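Local coordinates for protein aminotransferase (Paracoccus denitrificans, PDB 4GRX) that catalyses amino-group transfer as a class III, pyridoxal-phosphate-dependent omega-aminotransferase, probably moving amino groups between amines or omega-amino acids and keto acids, at residues Gly41-Thr46 and Ile53-Gly58; Tyr61-Ser66 and Ala73-Lys78; Pro366-Gly371 and Leu435-Ile440; Gly382-Arg385 and Met390-Leu393; Thr420-Ile425 and Leu453-Asp458. All coordinates share one frame; numbering follows the deposited sequence.

Interaction 1: residues Gly41-Thr46 and Ile53-Gly58; sequences GTVVVT and IVDVHG
V45 and D55 are paired as an antiparallel non-hydrogen-bonded bridge, their CA atoms 4.1 Å apart, but strands 43-46 and 53-55 run at 118° to one another, so this β hairpin is strongly splayed. Backbone bonds flank the pair. T46 N donates to V54 O over 3.1 Å, nearly straight at 166° and in the carbonyl plane, and V56 N makes a weak bond to V44 O. The side chains of V45 and D55 diverge. V45 crosses I53 at about a right angle, its CG2 meeting I53 CD1 at 3.9 Å, while V43 CG1 comes against D55 OD2 at 3.8 Å. Both V56 methyls touch strand 43-46: CG2 lies 4.0 Å from V44 CB, and CG1 meets the T46 methyl CG2. That methyl is anti to the carbonyl carbon of its own residue, a rotation that turns it to V56. The same strand carries the sheet across the dimer interface, since V43, V44 and V45 pair in a parallel ladder with a strand of the second subunit. The buried carboxylate of D55, with V43 CG1 against OD2, has polar partners: OD2 is bonded to the Y61 hydroxyl, and OD1 accepts from R59 N and weakly from H57 N. This grip probably offsets the cost of burying the charge and steadies the type I turn from D55 to G58.

Interaction 2: residues Tyr61-Ser66 and Ala73-Lys78; sequences YLDANS and AGFDHK
An Asx turn at the end of strand 60-63 presents D63 to the ring of F75, in the loop leading to helix 78-90. D63 CB lies 3.9 Å from F75 CE2 and touches CZ as closely, approaching the ring obliquely. The two side chains cross at about a right angle, with carboxylate and ring planes 46° apart. Farther along the turn, S66 C stands 4.3 Å from F75 CZ. The carboxylate, itself beside F75 CZ, is held by polar partners: OD1 accepts from N65 N at 2.8 Å, met nearly along its C-O axis, and weakly from G67 N, while OD2 is bonded to the Y94 hydroxyl of the second subunit. With CG anti to the backbone N (chi1 -172°), the group lies beside its own carbonyl carbon, facing the turn. Shortening D63 to alanine keeps CB at the ring but would probably leave N65 N and the Y94 hydroxyl of the second subunit without their acceptor, freeing the turn to relax. S66 OG binds C436 O and R276. F75 also packs on I53 of strand 52-55 and on G93 of the second subunit, while D63 rests on I425 of strand 424-425, next to strand 60-63 in the sheet.

Interaction 3: residues Pro366-Gly371 and Leu435-Ile440; sequences PRFEAG and LCPPFI
The F368 ring meets L435 and P437 with its edge, both partners lying near the ring plane, while two further aromatic rings pack on it: W391 meets it with planes at about 35°, and F389 packs edge-to-face. The contact joins helix 357-375 to the chain leaving the edge strand 432-435, within what is, by family, the C-terminal part of a fold type I PLP enzyme. Around the rim the contacts are shared out in order. CE1 touches L435 CD1 at 4.0 Å, CZ meets L435 CB at 4.0 Å, and CE2 takes the proline. F368 and P437 come from opposite directions, whereas F368 and L435 cross obliquely. The ring reaches across because CG is anti to the backbone N (chi1 -156°), which carries it off the helix toward the strand end. M446 and M449 of helix 443-463 also pack on F368, and L435 packs on L372 of helix 357-375, so the phenylalanine is buried where two helices and a small sheet converge. Replacing F368 by an alanine would probably open a gap between helix 357-375 and the segment L435-P437, leaving the proline ring and the W391 indole without their shared neighbour. Outside this apolar centre the helix is tied to helix 443-463 by a salt bridge from R367 NH2 to D447, and F439 O accepts from N360 of helix 357-375. The shortest approach across the contact is on the proline ring, with P437 CD 3.7 Å from F368 CE2 and CG close beside it.

Interaction 4: residues Gly382-Arg385 and Met390-Leu393; sequences GEYR and MWAL
R385 and A392 form a hydrogen-bonded antiparallel pair in the hairpin of strands 381-387 and 390-395; the axes of segments 382-385 and 390-393 run at 175°. A392 N donates to R385 O over 2.9 Å with an N-H...O angle of 160°, while the return bond, R385 N to A392 O at 3.1 Å, is weak. Carbonyls also receive CA-H...O contacts: Y384 CA approaches A392 O at 3.3 Å, and W391 CA comes to R385 O. Next along, Y384 and L393 make a non-hydrogen-bonded pair on the other face from R385 and A392. Y384 CB touches L393 CD2 at 3.9 Å. The tyrosine ring turns its edge to the indole, Y384 CD2 lying 4.3 Å from W391 CZ3. W391 NE1 is satisfied by G388 O, in the connecting turn. R385 NH2 comes 4.0 Å from A392 CB, on a chain extended from CG to NE. Each guanidinium nitrogen has a partner: NE bonds V243 O, NH2 bonds G242 O, and R385 NH1 makes a salt bridge to E383 OE2 at 2.9 Å, on the anti side of the carboxylate, and another to E394. E383 OE2 additionally accepts from H195 NE2. Two acidic partners and two backbone carbonyls thus fix the rotation of a buried arginine, and probably balance its charge, while joining the hairpin to the loops carrying H195 and V243.

Interaction 5: residues Thr420-Ile425 and Leu453-Asp458; sequences TDLGLI and LEKALD
L422 and L424 reach over to helix 443-463 from either side of G423. L422 CD1 lies 3.7 Å from A456 N and 3.9 Å from A456 CB, settling against the helix backbone at that point. Its other methyl, CD2, runs against the aliphatic part of K455, 4.1 Å from CD, with the two side chains crossing obliquely; the lysine chain bends at chi3, about the CG-CD bond that ends in this CD. One turn earlier on the helix, L424 CD2 touches L453 N at 3.5 Å and L453 CB at 4.0 Å. The leucine gets there with CG anti to the backbone N (chi1 168°), whereas L422 has CG anti to its carbonyl carbon, so the two follow different rotations to the same helix. In the next shell, L453 packs on I433 and L435 of strand 432-435 and on C419, and A456 on T418 and C419, so an apolar layer lies between helices 411-421 and 443-463. Polar ties lie round the margin: G423 O accepts from K452 NZ, D421 pairs with R40, and E454 and D458 both make salt bridges to R378. The spacing of the two leucines is probably set by the backbone between them. G423, with phi of 81°, lets the chain turn back; G423 N bonds T420 O at 3.0 Å, and L424 N reaches C419 O. This is a Schellman motif, with G423 as the C-prime residue, ending helix 411-421 and sending the chain straight into strand 424-425, where I425 joins strand 60-63.

From the N terminus, interaction 1 closes the short loop of the first hairpin, and interaction 2 follows in series, closing a loop just after strand 60-63, beside strand 52-55 in the same sheet. The remaining contacts lie in the later part of the chain. Interaction 3 closes a long loop of 63 residues, within which the hairpin of interaction 4 falls. Interaction 5 crosses interaction 3, since 420-425 lies between 366-371 and 435-440, and 453-458 lies after both. Strand 424-425 of interaction 5 returns to the N-terminal sheet beside strand 60-63, while A64 and S66 bond C436, so this sheet is tied to the C-terminal part of the chain. Helix 443-463 links interactions 3, 4 and 5 through L453.

Interaction 1: residues Gly41-Thr46 and Ile53-Gly58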
# COMPACT_ATOMS: atom_id res chain seq x y z
N GLY A 41 9.82 14.16 23.30
CA GLY A 41 9.32 12.80 23.43
C GLY A 41 8.17 12.55 22.47
O GLY A 41 7.44 13.46 22.08
N THR A 42 8.02 11.29 22.09
CA THR A 42 6.92 10.84 21.28
C THR A 42 5.69 10.89 22.18
O THR A 42 5.76 10.50 23.33
CB THR A 42 7.15 9.40 20.84
OG1 THR A 42 8.40 9.30 20.16
CG2 THR A 42 6.02 8.93 19.94
N VAL A 43 4.59 11.40 21.65
CA VAL A 43 3.32 11.40 22.36
C VAL A 43 2.63 10.09 21.98
O VAL A 43 2.32 9.86 20.80
CB VAL A 43 2.45 12.60 21.95
CG1 VAL A 43 1.08 12.54 22.62
CG2 VAL A 43 3.17 13.91 22.27
N VAL A 44 2.40 9.24 22.98
CA VAL A 44 1.87 7.89 22.78
C VAL A 44 0.39 7.87 23.12
O VAL A 44 0.03 8.06 24.26
CB VAL A 44 2.66 6.88 23.63
CG1 VAL A 44 2.28 5.44 23.28
CG2 VAL A 44 4.16 7.09 23.43
N VAL A 45 -0.46 7.65 22.13
CA VAL A 45 -1.92 7.80 22.26
C VAL A 45 -2.62 6.46 22.55
O VAL A 45 -2.36 5.45 21.89
CB VAL A 45 -2.52 8.44 20.98
CG1 VAL A 45 -4.03 8.57 21.08
CG2 VAL A 45 -1.91 9.81 20.77
N THR A 46 -3.50 6.46 23.53
CA THR A 46 -4.14 5.21 23.91
C THR A 46 -5.56 5.06 23.39
O THR A 46 -5.97 3.94 23.10
CB THR A 46 -4.12 4.98 25.43
OG1 THR A 46 -4.78 6.07 26.07
CG2 THR A 46 -2.71 4.88 25.93
N ILE A 53 -8.23 13.11 21.40
CA ILE A 53 -7.32 12.01 21.71
C ILE A 53 -6.75 12.22 23.11
O ILE A 53 -6.77 13.34 23.65
CB ILE A 53 -6.20 11.84 20.65
CG1 ILE A 53 -5.25 13.05 20.65
CG2 ILE A 53 -6.80 11.60 19.26
CD1 ILE A 53 -4.03 12.89 19.77
N VAL A 54 -6.28 11.12 23.71
CA VAL A 54 -5.80 11.09 25.10
C VAL A 54 -4.53 10.25 25.13
O VAL A 54 -4.55 9.10 24.66
CB VAL A 54 -6.85 10.43 26.04
CG1 VAL A 54 -6.33 10.30 27.46
CG2 VAL A 54 -8.15 11.21 26.01
N ASP A 55 -3.44 10.80 25.66
CA ASP A 55 -2.18 10.04 25.73
C ASP A 55 -2.01 9.21 27.00
O ASP A 55 -2.90 9.13 27.85
CB ASP A 55 -0.95 10.92 25.43
CG ASP A 55 -0.66 11.95 26.52
OD1 ASP A 55 -1.16 11.81 27.66
OD2 ASP A 55 0.10 12.91 26.24
N VAL A 56 -0.84 8.58 27.12
CA VAL A 56 -0.55 7.67 28.21
C VAL A 56 -0.38 8.35 29.56
O VAL A 56 -0.45 7.69 30.60
CB VAL A 56 0.71 6.87 27.91
CG1 VAL A 56 0.41 5.76 26.90
CG2 VAL A 56 1.83 7.80 27.43
N HIS A 57 -0.12 9.66 29.55
CA HIS A 57 -0.04 10.41 30.79
C HIS A 57 -1.37 10.99 31.16
O HIS A 57 -1.47 11.76 32.11
CB HIS A 57 1.03 11.49 30.68
CG HIS A 57 2.40 10.96 30.34
ND1 HIS A 57 3.10 10.14 31.17
CD2 HIS A 57 3.21 11.15 29.21
CE1 HIS A 57 4.28 9.83 30.61
NE2 HIS A 57 4.34 10.45 29.41
N GLY A 58 -2.40 10.62 30.41
CA GLY A 58 -3.74 11.16 30.60
C GLY A 58 -3.98 12.54 30.01
O GLY A 58 -5.06 13.12 30.21

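Interaction 2: residues Tyr61-Ser66 and Ala73-Lys78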
# COMPACT_ATOMS: atom_id res chain seq x y z
N TYR A 61 -6.19 16.00 24.10
CA TYR A 61 -6.02 16.97 23.00
C TYR A 61 -7.20 16.96 22.01
O TYR A 61 -7.73 15.91 21.66
CB TYR A 61 -4.73 16.69 22.20
CG TYR A 61 -3.49 16.32 23.00
CD1 TYR A 61 -3.32 15.03 23.53
CD2 TYR A 61 -2.44 17.24 23.18
CE1 TYR A 61 -2.17 14.69 24.23
CE2 TYR A 61 -1.29 16.90 23.88
CZ TYR A 61 -1.16 15.63 24.40
OH TYR A 61 -0.03 15.28 25.10
N LEU A 62 -7.58 18.15 21.54
CA LEU A 62 -8.52 18.27 20.44
C LEU A 62 -7.79 18.17 19.09
O LEU A 62 -7.11 19.10 18.68
CB LEU A 62 -9.27 19.60 20.55
CG LEU A 62 -10.24 20.01 19.45
CD1 LEU A 62 -11.33 18.96 19.27
CD2 LEU A 62 -10.83 21.37 19.78
N ASP A 63 -7.91 17.03 18.42
CA ASP A 63 -7.18 16.80 17.16
C ASP A 63 -7.90 17.44 15.99
O ASP A 63 -8.79 16.84 15.40
CB ASP A 63 -6.93 15.30 16.90
CG ASP A 63 -6.01 15.05 15.71
OD1 ASP A 63 -6.15 15.74 14.67
OD2 ASP A 63 -5.12 14.16 15.79
N ALA A 64 -7.50 18.67 15.65
CA ALA A 64 -8.12 19.44 14.58
C ALA A 64 -7.57 19.05 13.21
O ALA A 64 -7.78 19.75 12.23
CB ALA A 64 -7.92 20.93 14.81
N ASN A 65 -6.88 17.91 13.14
CA ASN A 65 -6.32 17.42 11.89
C ASN A 65 -6.97 16.10 11.50
O ASN A 65 -6.50 15.40 10.61
CB ASN A 65 -4.81 17.24 12.04
CG ASN A 65 -4.06 17.41 10.74
OD1 ASN A 65 -3.54 16.45 10.17
ND2 ASN A 65 -4.02 18.64 10.26
N SER A 66 -8.06 15.77 12.20
CA SER A 66 -8.80 14.54 11.99
C SER A 66 -7.88 13.35 12.05
O SER A 66 -8.05 12.41 11.28
CB SER A 66 -9.50 14.54 10.62
OG SER A 66 -10.70 15.27 10.65
N ALA A 73 -15.29 10.85 11.50
CA ALA A 73 -16.31 10.47 12.46
C ALA A 73 -15.77 10.41 13.90
O ALA A 73 -16.38 9.80 14.78
CB ALA A 73 -16.95 9.15 12.06
N GLY A 74 -14.63 11.05 14.12
CA GLY A 74 -14.00 11.03 15.43
C GLY A 74 -13.28 9.74 15.77
O GLY A 74 -13.07 8.88 14.92
N PHE A 75 -12.91 9.61 17.04
CA PHE A 75 -12.05 8.52 17.48
C PHE A 75 -12.76 7.44 18.27
O PHE A 75 -12.12 6.53 18.79
CB PHE A 75 -10.88 9.10 18.27
CG PHE A 75 -10.05 10.07 17.49
CD1 PHE A 75 -9.14 9.61 16.55
CD2 PHE A 75 -10.19 11.44 17.68
CE1 PHE A 75 -8.37 10.50 15.81
CE2 PHE A 75 -9.43 12.34 16.95
CZ PHE A 75 -8.52 11.87 16.02
N ASP A 76 -14.09 7.53 18.38
CA ASP A 76 -14.83 6.47 19.06
C ASP A 76 -16.27 6.31 18.59
O ASP A 76 -17.13 5.91 19.37
CB ASP A 76 -14.74 6.63 20.60
CG ASP A 76 -15.64 7.73 21.15
OD1 ASP A 76 -15.85 8.77 20.48
OD2 ASP A 76 -16.14 7.57 22.30
N HIS A 77 -16.54 6.58 17.31
CA HIS A 77 -17.88 6.44 16.75
C HIS A 77 -18.43 5.05 16.94
O HIS A 77 -17.91 4.08 16.38
CB HIS A 77 -17.90 6.81 15.29
CG HIS A 77 -19.28 6.93 14.72
ND1 HIS A 77 -19.96 5.89 14.23
CD2 HIS A 77 -20.12 8.04 14.59
CE1 HIS A 77 -21.17 6.29 13.81
NE2 HIS A 77 -21.27 7.61 14.02
N LYS A 78 -19.51 4.96 17.71
CA LYS A 78 -20.12 3.69 18.11
C LYS A 78 -20.62 2.83 16.94
O LYS A 78 -20.42 1.62 16.94
CB LYS A 78 -21.26 3.93 19.10
CG LYS A 78 -21.58 2.72 19.98
CD LYS A 78 -22.92 2.86 20.70
CE LYS A 78 -23.33 1.54 21.32
NZ LYS A 78 -24.80 1.49 21.53

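Interaction 3: residues Pro366-Gly371 and Leu435-Ile440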
# COMPACT_ATOMS: atom_id res chain seq x y z
N PRO A 366 -19.80 28.40 7.17
CA PRO A 366 -19.84 29.86 7.34
C PRO A 366 -19.13 30.33 8.60
O PRO A 366 -18.30 31.23 8.53
CB PRO A 366 -21.34 30.15 7.42
CG PRO A 366 -21.95 29.09 6.58
CD PRO A 366 -21.15 27.86 6.89
N ARG A 367 -19.47 29.72 9.74
CA ARG A 367 -18.85 30.06 11.02
C ARG A 367 -17.33 29.82 11.06
O ARG A 367 -16.57 30.64 11.62
CB ARG A 367 -19.52 29.28 12.13
CG ARG A 367 -18.94 29.56 13.50
CD ARG A 367 -19.45 28.55 14.52
NE ARG A 367 -19.10 28.94 15.88
CZ ARG A 367 -19.88 29.69 16.65
NH1 ARG A 367 -21.04 30.12 16.18
NH2 ARG A 367 -19.51 30.01 17.87
N PHE A 368 -16.90 28.70 10.47
CA PHE A 368 -15.49 28.31 10.35
C PHE A 368 -14.75 29.39 9.57
O PHE A 368 -13.68 29.83 9.98
CB PHE A 368 -15.40 26.99 9.58
CG PHE A 368 -14.14 26.19 9.85
CD1 PHE A 368 -12.91 26.80 10.07
CD2 PHE A 368 -14.20 24.79 9.83
CE1 PHE A 368 -11.77 26.05 10.31
CE2 PHE A 368 -13.06 24.03 10.05
CZ PHE A 368 -11.85 24.66 10.29
N GLU A 369 -15.34 29.80 8.45
CA GLU A 369 -14.79 30.88 7.63
C GLU A 369 -14.73 32.23 8.34
O GLU A 369 -13.81 33.02 8.11
CB GLU A 369 -15.59 31.02 6.34
CG GLU A 369 -14.95 31.96 5.33
CD GLU A 369 -15.64 31.95 3.99
OE1 GLU A 369 -16.47 31.04 3.74
OE2 GLU A 369 -15.35 32.85 3.19
N ALA A 370 -15.72 32.49 9.20
CA ALA A 370 -15.75 33.71 9.99
C ALA A 370 -14.60 33.76 11.01
O ALA A 370 -13.98 34.80 11.19
CB ALA A 370 -17.09 33.87 10.68
N GLY A 371 -14.31 32.61 11.63
CA GLY A 371 -13.20 32.50 12.59
C GLY A 371 -11.85 32.81 11.97
O GLY A 371 -11.05 33.56 12.54
N LEU A 435 -6.17 23.41 9.16
CA LEU A 435 -7.22 22.97 10.04
C LEU A 435 -8.16 22.10 9.23
O LEU A 435 -8.70 22.54 8.20
CB LEU A 435 -7.94 24.18 10.61
CG LEU A 435 -7.21 25.08 11.61
CD1 LEU A 435 -8.12 26.25 12.01
CD2 LEU A 435 -6.76 24.32 12.86
N CYS A 436 -8.30 20.85 9.67
CA CYS A 436 -9.19 19.89 9.00
C CYS A 436 -9.82 18.93 10.01
O CYS A 436 -9.57 17.72 9.96
CB CYS A 436 -8.46 19.14 7.87
SG CYS A 436 -7.00 18.18 8.37
N PRO A 437 -10.65 19.48 10.92
CA PRO A 437 -11.22 18.72 12.04
C PRO A 437 -12.23 17.65 11.59
O PRO A 437 -12.72 17.71 10.46
CB PRO A 437 -11.94 19.80 12.88
CG PRO A 437 -11.94 21.05 12.07
CD PRO A 437 -11.33 20.78 10.73
N PRO A 438 -12.55 16.67 12.46
CA PRO A 438 -13.61 15.73 12.06
C PRO A 438 -14.94 16.44 11.76
O PRO A 438 -15.21 17.55 12.25
CB PRO A 438 -13.78 14.84 13.29
CG PRO A 438 -12.53 15.01 14.08
CD PRO A 438 -12.08 16.41 13.83
N PHE A 439 -15.76 15.79 10.96
CA PHE A 439 -17.10 16.29 10.64
C PHE A 439 -18.02 16.35 11.87
O PHE A 439 -18.89 17.22 11.94
CB PHE A 439 -17.73 15.45 9.52
CG PHE A 439 -16.94 15.42 8.22
CD1 PHE A 439 -17.26 14.49 7.23
CD2 PHE A 439 -15.88 16.31 7.98
CE1 PHE A 439 -16.55 14.46 6.03
CE2 PHE A 439 -15.17 16.28 6.78
CZ PHE A 439 -15.51 15.35 5.81
N ILE A 440 -17.83 15.46 12.83
CA ILE A 440 -18.65 15.43 14.06
C ILE A 440 -18.46 16.64 15.01
O ILE A 440 -18.97 16.64 16.14
CB ILE A 440 -18.43 14.13 14.87
CG1 ILE A 440 -16.98 14.02 15.35
CG2 ILE A 440 -18.80 12.91 14.02
CD1 ILE A 440 -16.83 13.26 16.65

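Interaction 4: residues Gly382-Arg385 and Met390-Leu393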
# COMPACT_ATOMS: atom_id res chain seq x y z
N GLY A 382 -0.72 36.14 6.08
CA GLY A 382 -0.81 36.70 4.73
C GLY A 382 -2.20 36.59 4.15
O GLY A 382 -2.65 37.49 3.45
N GLU A 383 -2.87 35.48 4.43
CA GLU A 383 -4.21 35.19 3.91
C GLU A 383 -4.81 34.00 4.64
O GLU A 383 -4.09 33.23 5.30
CB GLU A 383 -4.16 34.89 2.40
CG GLU A 383 -3.67 33.48 2.04
CD GLU A 383 -3.96 33.07 0.61
OE1 GLU A 383 -4.73 33.75 -0.09
OE2 GLU A 383 -3.41 32.05 0.17
N TYR A 384 -6.12 33.85 4.52
CA TYR A 384 -6.78 32.60 4.89
C TYR A 384 -7.42 32.08 3.61
O TYR A 384 -7.64 32.84 2.68
CB TYR A 384 -7.83 32.82 5.99
CG TYR A 384 -9.08 33.50 5.50
CD1 TYR A 384 -9.19 34.90 5.50
CD2 TYR A 384 -10.16 32.74 5.00
CE1 TYR A 384 -10.34 35.53 5.03
CE2 TYR A 384 -11.30 33.37 4.52
CZ TYR A 384 -11.39 34.75 4.55
OH TYR A 384 -12.52 35.36 4.09
N ARG A 385 -7.71 30.78 3.58
CA ARG A 385 -8.23 30.11 2.38
C ARG A 385 -8.75 28.72 2.71
O ARG A 385 -8.38 28.11 3.72
CB ARG A 385 -7.14 30.00 1.30
CG ARG A 385 -5.88 29.30 1.78
CD ARG A 385 -4.87 29.01 0.67
NE ARG A 385 -3.85 28.13 1.24
CZ ARG A 385 -2.67 28.54 1.72
NH1 ARG A 385 -2.31 29.81 1.66
NH2 ARG A 385 -1.85 27.66 2.26
N MET A 390 -12.09 22.34 5.42
CA MET A 390 -10.65 22.30 5.16
C MET A 390 -10.13 23.71 4.91
O MET A 390 -10.62 24.43 4.03
CB MET A 390 -10.31 21.33 4.03
CG MET A 390 -10.83 21.68 2.66
SD MET A 390 -10.53 20.39 1.45
CE MET A 390 -8.73 20.25 1.41
N TRP A 391 -9.17 24.13 5.73
CA TRP A 391 -8.76 25.53 5.80
C TRP A 391 -7.31 25.70 6.15
O TRP A 391 -6.70 24.81 6.77
CB TRP A 391 -9.60 26.26 6.83
CG TRP A 391 -11.07 26.31 6.48
CD1 TRP A 391 -12.06 25.42 6.88
CD2 TRP A 391 -11.76 27.29 5.63
NE1 TRP A 391 -13.27 25.77 6.34
CE2 TRP A 391 -13.16 26.88 5.59
CE3 TRP A 391 -11.37 28.43 4.93
CZ2 TRP A 391 -14.12 27.59 4.86
CZ3 TRP A 391 -12.34 29.14 4.20
CH2 TRP A 391 -13.67 28.73 4.17
N ALA A 392 -6.75 26.84 5.74
CA ALA A 392 -5.38 27.19 6.11
C ALA A 392 -5.14 28.70 6.26
O ALA A 392 -5.72 29.53 5.55
CB ALA A 392 -4.39 26.59 5.14
N LEU A 393 -4.28 29.02 7.23
CA LEU A 393 -3.73 30.35 7.42
C LEU A 393 -2.26 30.36 6.96
O LEU A 393 -1.49 29.46 7.30
CB LEU A 393 -3.83 30.71 8.89
CG LEU A 393 -5.24 30.80 9.45
CD1 LEU A 393 -5.31 30.34 10.91
CD2 LEU A 393 -5.81 32.21 9.28

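Interaction 5: residues Thr420-Ile425 and Leu453-Asp458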
# COMPACT_ATOMS: atom_id res chain seq x y z
N THR A 420 0.10 21.90 20.53
CA THR A 420 0.12 20.69 21.32
C THR A 420 0.18 21.02 22.82
O THR A 420 -0.54 20.42 23.59
CB THR A 420 1.27 19.76 20.86
OG1 THR A 420 0.98 19.31 19.53
CG2 THR A 420 1.40 18.52 21.75
N ASP A 421 1.00 21.98 23.21
CA ASP A 421 1.16 22.30 24.64
C ASP A 421 -0.08 22.87 25.26
O ASP A 421 -0.25 22.78 26.46
CB ASP A 421 2.32 23.26 24.89
CG ASP A 421 3.66 22.60 24.71
OD1 ASP A 421 3.74 21.36 24.88
OD2 ASP A 421 4.62 23.31 24.37
N LEU A 422 -0.94 23.44 24.41
CA LEU A 422 -2.23 24.02 24.83
C LEU A 422 -3.41 23.07 24.62
O LEU A 422 -4.57 23.47 24.77
CB LEU A 422 -2.48 25.31 24.04
CG LEU A 422 -1.47 26.42 24.26
CD1 LEU A 422 -1.42 27.33 23.04
CD2 LEU A 422 -1.77 27.20 25.54
N GLY A 423 -3.11 21.83 24.25
CA GLY A 423 -4.15 20.83 24.04
C GLY A 423 -4.84 20.88 22.69
O GLY A 423 -6.03 20.54 22.61
N LEU A 424 -4.12 21.29 21.64
CA LEU A 424 -4.70 21.35 20.29
C LEU A 424 -3.79 20.69 19.28
O LEU A 424 -2.69 21.18 19.03
CB LEU A 424 -5.02 22.81 19.86
CG LEU A 424 -5.36 23.14 18.38
CD1 LEU A 424 -6.70 22.55 17.98
CD2 LEU A 424 -5.36 24.63 18.07
N ILE A 425 -4.20 19.56 18.71
CA ILE A 425 -3.40 19.00 17.63
C ILE A 425 -3.70 19.81 16.37
O ILE A 425 -4.83 19.85 15.87
CB ILE A 425 -3.65 17.49 17.38
CG1 ILE A 425 -3.25 16.63 18.61
CG2 ILE A 425 -2.96 17.04 16.10
CD1 ILE A 425 -1.91 16.92 19.23
N LEU A 453 -5.83 27.98 18.97
CA LEU A 453 -4.99 28.41 17.85
C LEU A 453 -4.49 29.84 18.01
O LEU A 453 -3.33 30.12 17.76
CB LEU A 453 -5.74 28.26 16.52
CG LEU A 453 -4.95 28.56 15.24
CD1 LEU A 453 -3.59 27.87 15.22
CD2 LEU A 453 -5.75 28.19 14.01
N GLU A 454 -5.37 30.73 18.45
CA GLU A 454 -5.06 32.15 18.58
C GLU A 454 -4.00 32.42 19.62
O GLU A 454 -3.11 33.25 19.40
CB GLU A 454 -6.31 32.92 18.97
CG GLU A 454 -7.40 32.94 17.93
CD GLU A 454 -7.93 34.33 17.75
OE1 GLU A 454 -9.18 34.52 17.81
OE2 GLU A 454 -7.09 35.24 17.57
N LYS A 455 -4.13 31.75 20.76
CA LYS A 455 -3.16 31.86 21.84
C LYS A 455 -1.78 31.42 21.34
O LYS A 455 -0.79 32.16 21.49
CB LYS A 455 -3.61 31.01 23.04
CG LYS A 455 -3.09 31.50 24.38
CD LYS A 455 -3.80 30.81 25.54
CE LYS A 455 -5.32 30.86 25.40
NZ LYS A 455 -6.01 30.60 26.70
N ALA A 456 -1.73 30.24 20.73
CA ALA A 456 -0.53 29.74 20.06
C ALA A 456 0.08 30.78 19.12
O ALA A 456 1.28 31.06 19.21
CB ALA A 456 -0.83 28.45 19.32
N LEU A 457 -0.74 31.37 18.26
CA LEU A 457 -0.24 32.40 17.34
C LEU A 457 0.34 33.62 18.08
O LEU A 457 1.40 34.13 17.70
CB LEU A 457 -1.29 32.81 16.29
CG LEU A 457 -1.82 31.74 15.33
CD1 LEU A 457 -2.95 32.29 14.48
CD2 LEU A 457 -0.73 31.15 14.44
N ASP A 458 -0.35 34.09 19.12
CA ASP A 458 0.12 35.25 19.88
C ASP A 458 1.50 34.96 20.44
O ASP A 458 2.42 35.77 20.30
CB ASP A 458 -0.82 35.57 21.04
CG ASP A 458 -2.15 36.16 20.60
OD1 ASP A 458 -2.43 36.26 19.38
OD2 ASP A 458 -2.94 36.52 21.50